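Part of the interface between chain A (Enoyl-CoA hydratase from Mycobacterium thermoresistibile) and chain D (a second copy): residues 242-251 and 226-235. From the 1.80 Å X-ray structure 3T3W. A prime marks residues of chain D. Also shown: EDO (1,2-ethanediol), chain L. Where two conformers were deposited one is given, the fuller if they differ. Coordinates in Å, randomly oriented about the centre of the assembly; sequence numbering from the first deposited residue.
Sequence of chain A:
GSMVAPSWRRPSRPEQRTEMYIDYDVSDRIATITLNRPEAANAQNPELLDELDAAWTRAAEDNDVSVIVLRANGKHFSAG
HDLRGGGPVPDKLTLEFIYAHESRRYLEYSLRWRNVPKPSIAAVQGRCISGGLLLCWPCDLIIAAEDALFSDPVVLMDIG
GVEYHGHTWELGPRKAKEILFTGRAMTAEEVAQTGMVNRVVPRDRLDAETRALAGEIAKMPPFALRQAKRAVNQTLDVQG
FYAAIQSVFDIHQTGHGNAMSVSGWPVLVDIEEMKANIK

Chain A (242-251) YAAIQSVFDI
Chain D (226-235) RQAKRAVNQT

Both stretches are helical throughout, with phi near -60° and psi near -45°, and each belongs to a longer helix. Gln227′ (-81/-26) and Val248 (-71/-29) depart most in psi. The helices run roughly antiparallel, at 150° between their N-to-C directions. The axes come no closer than 10.9 Å, so long side chains must span the gap. The nearest CA atoms are those of Ala243 and Gln234′, 7.1 Å apart. Together the stretches bury 311 Å².

Arg230′ covers the most surface and stays partly exposed. Its CB points toward chain A, and chi1 to chi3 are all t, with chi4 at 73°. This extended chain carries the guanidinium across to Gln246 and Asp250, both buried. Arg230′ NE donates to Asp250 OD2 at 2.6 Å, nearly straight at 169°, and this pair is a salt bridge. The carboxylate matches the positive guanidinium. Arg230′ NH2 adds a weak bond to the same Asp250 OD2 at 3.2 Å. Asp250 has chi1 m, and its CB also points toward chain D.

Gln246 is folded, with chi1 and chi2 both m and chi3 at -25°. Gln246 OE1 accepts from Arg230′ NH2 at 2.8 Å and from Arg230′ NH1 at 3.2 Å. Both Gln246 OE1 and Asp250 OD2 lie at the guanidinium edge, near its plane, where the N-H groups point. Arg230′ NH2 also makes a weak bond to Gln246 O at 2.9 Å. Phe249 CD2, oblique to the guanidinium, lies 4.1 Å from Arg230′ NH2; Phe249 chi1 is t.

Gln234′, buried, is the second large contributor. With chi1 t, chi2 p and chi3 at 7°, its amide can donate to a backbone oxygen. Gln234′ NE2 donates to Ala243 O at 3.0 Å and 159°. Ala243 O also accepts the helical bond from Ser247 N at 3.0 Å. Gln234′ OE1 packs 3.3 Å from Gln246 CB. Ala243 CB lies 4.4 Å from Gln234′ NE2.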

# COMPACT_ATOMS: atom_id res chain seq x y z
N TYR A 242 4.13 2.11 9.35
CA TYR A 242 4.40 0.91 10.15
C TYR A 242 5.21 -0.13 9.40
O TYR A 242 6.24 -0.60 9.87
CB TYR A 242 3.11 0.25 10.62
CG TYR A 242 3.33 -0.91 11.56
CD1 TYR A 242 3.27 -2.20 11.12
CD2 TYR A 242 3.58 -0.71 12.90
CE1 TYR A 242 3.48 -3.26 11.98
CE2 TYR A 242 3.79 -1.75 13.77
CZ TYR A 242 3.72 -3.03 13.32
OH TYR A 242 3.91 -4.11 14.16
N ALA A 243 4.76 -0.50 8.21
CA ALA A 243 5.49 -1.51 7.46
C ALA A 243 6.92 -1.13 7.11
O ALA A 243 7.80 -1.98 7.15
CB ALA A 243 4.70 -1.95 6.21
N ALA A 244 7.14 0.15 6.76
CA ALA A 244 8.47 0.61 6.36
C ALA A 244 9.41 0.59 7.57
O ALA A 244 10.59 0.17 7.46
CB ALA A 244 8.38 2.04 5.76
N ILE A 245 8.90 1.04 8.72
CA ILE A 245 9.72 1.06 9.97
C ILE A 245 10.17 -0.38 10.29
O ILE A 245 11.37 -0.65 10.60
CB ILE A 245 8.90 1.66 11.12
CG1 ILE A 245 8.76 3.19 10.94
CG2 ILE A 245 9.53 1.32 12.49
CD1 ILE A 245 10.03 4.00 11.20
N GLN A 246 9.24 -1.34 10.18
CA GLN A 246 9.60 -2.72 10.39
C GLN A 246 10.65 -3.21 9.36
O GLN A 246 11.61 -3.92 9.73
CB GLN A 246 8.36 -3.62 10.41
CG GLN A 246 7.38 -3.32 11.54
CD GLN A 246 7.99 -3.52 12.93
OE1 GLN A 246 8.93 -4.29 13.12
NE2 GLN A 246 7.44 -2.80 13.92
N SER A 247 10.46 -2.86 8.10
CA SER A 247 11.37 -3.27 7.04
C SER A 247 12.79 -2.78 7.31
O SER A 247 13.75 -3.55 7.21
CB SER A 247 10.87 -2.72 5.70
OG SER A 247 11.47 -3.39 4.63
N VAL A 248 12.91 -1.49 7.65
CA VAL A 248 14.23 -0.91 7.86
C VAL A 248 14.89 -1.43 9.13
O VAL A 248 16.12 -1.56 9.18
CB VAL A 248 14.27 0.62 7.79
CG1 VAL A 248 15.73 1.10 7.97
CG2 VAL A 248 13.67 1.12 6.47
N PHE A 249 14.09 -1.80 10.13
CA PHE A 249 14.68 -2.43 11.32
C PHE A 249 15.55 -3.64 10.91
O PHE A 249 16.66 -3.81 11.41
CB PHE A 249 13.60 -2.86 12.32
CG PHE A 249 14.17 -3.44 13.58
CD1 PHE A 249 14.82 -2.61 14.49
CD2 PHE A 249 14.15 -4.79 13.84
CE1 PHE A 249 15.36 -3.11 15.67
CE2 PHE A 249 14.73 -5.29 14.98
CZ PHE A 249 15.33 -4.45 15.90
N ASP A 250 15.05 -4.49 10.02
CA ASP A 250 15.81 -5.61 9.52
C ASP A 250 17.05 -5.24 8.72
O ASP A 250 18.11 -5.84 8.91
CB ASP A 250 14.92 -6.55 8.75
CG ASP A 250 13.89 -7.19 9.67
OD1 ASP A 250 14.35 -7.86 10.65
OD2 ASP A 250 12.66 -7.05 9.41
N ILE A 251 16.95 -4.19 7.92
CA ILE A 251 18.12 -3.65 7.23
C ILE A 251 19.19 -3.21 8.23
O ILE A 251 20.39 -3.51 8.07
CB ILE A 251 17.70 -2.48 6.31
CG1 ILE A 251 16.87 -3.01 5.17
CG2 ILE A 251 18.93 -1.71 5.74
CD1 ILE A 251 16.15 -1.92 4.37
N ARG D 226 11.71 -17.27 14.97
CA ARG D 226 11.33 -15.88 15.07
C ARG D 226 11.34 -15.20 13.70
O ARG D 226 10.41 -14.43 13.38
CB ARG D 226 12.30 -15.13 15.99
CG ARG D 226 12.04 -13.65 16.08
CD ARG D 226 12.92 -12.91 17.09
NE ARG D 226 12.46 -11.51 17.25
CZ ARG D 226 12.60 -10.76 18.35
NH1 ARG D 226 12.13 -9.53 18.34
NH2 ARG D 226 13.23 -11.20 19.44
N GLN D 227 12.37 -15.47 12.91
CA GLN D 227 12.48 -14.79 11.63
C GLN D 227 11.62 -15.40 10.54
O GLN D 227 11.19 -14.69 9.66
CB GLN D 227 13.91 -14.63 11.23
CG GLN D 227 14.69 -13.70 12.21
CD GLN D 227 14.13 -12.29 12.41
OE1 GLN D 227 13.15 -12.06 13.16
NE2 GLN D 227 14.71 -11.33 11.70
N ALA D 228 11.30 -16.69 10.65
CA ALA D 228 10.26 -17.27 9.78
C ALA D 228 8.91 -16.61 10.07
O ALA D 228 8.16 -16.28 9.17
CB ALA D 228 10.14 -18.78 9.99
N LYS D 229 8.60 -16.46 11.34
CA LYS D 229 7.38 -15.79 11.73
C LYS D 229 7.36 -14.36 11.21
O LYS D 229 6.35 -13.90 10.67
CB LYS D 229 7.21 -15.83 13.25
CG LYS D 229 5.95 -15.11 13.73
CD LYS D 229 5.68 -15.34 15.20
CE LYS D 229 4.46 -14.59 15.75
NZ LYS D 229 3.85 -15.31 16.93
N ARG D 230 8.48 -13.67 11.38
CA ARG D 230 8.60 -12.31 10.94
C ARG D 230 8.39 -12.21 9.43
O ARG D 230 7.76 -11.28 8.96
CB ARG D 230 9.94 -11.75 11.30
CG ARG D 230 9.94 -10.23 11.04
CD ARG D 230 11.14 -9.57 11.54
NE ARG D 230 11.20 -8.10 11.33
CZ ARG D 230 10.52 -7.15 11.97
NH1 ARG D 230 9.46 -7.40 12.76
NH2 ARG D 230 10.84 -5.88 11.74
N ALA D 231 9.00 -13.12 8.68
CA ALA D 231 8.89 -13.12 7.19
C ALA D 231 7.43 -13.07 6.77
O ALA D 231 7.03 -12.28 5.91
CB ALA D 231 9.62 -14.34 6.54
N VAL D 232 6.62 -13.93 7.37
CA VAL D 232 5.24 -14.01 7.04
C VAL D 232 4.47 -12.80 7.55
O VAL D 232 3.70 -12.20 6.80
CB VAL D 232 4.61 -15.31 7.56
CG1 VAL D 232 3.09 -15.33 7.29
CG2 VAL D 232 5.27 -16.52 6.88
N ASN D 233 4.68 -12.43 8.81
CA ASN D 233 3.90 -11.33 9.38
C ASN D 233 4.27 -9.97 8.75
O ASN D 233 3.39 -9.11 8.55
CB ASN D 233 4.06 -11.33 10.91
CG ASN D 233 3.13 -12.29 11.60
OD1 ASN D 233 2.36 -13.01 10.94
ND2 ASN D 233 3.15 -12.30 12.94
N GLN D 234 5.52 -9.80 8.37
CA GLN D 234 5.97 -8.59 7.69
C GLN D 234 5.44 -8.55 6.26
O GLN D 234 5.04 -7.50 5.79
CB GLN D 234 7.49 -8.44 7.75
CG GLN D 234 8.08 -7.29 6.98
CD GLN D 234 7.58 -5.92 7.42
OE1 GLN D 234 6.85 -5.77 8.45
NE2 GLN D 234 7.98 -4.90 6.64
N THR D 235 5.37 -9.70 5.58
CA THR D 235 4.68 -9.72 4.30
C THR D 235 3.24 -9.23 4.47
O THR D 235 2.75 -8.41 3.68
CB THR D 235 4.73 -11.11 3.66
OG1 THR D 235 6.08 -11.45 3.36
CG2 THR D 235 3.89 -11.17 2.35
C1 EDO L . -1.88 -16.23 10.96
O1 EDO L . -0.62 -16.89 10.92
C2 EDO L . -1.81 -14.85 10.35
O2 EDO L . -0.92 -14.13 11.19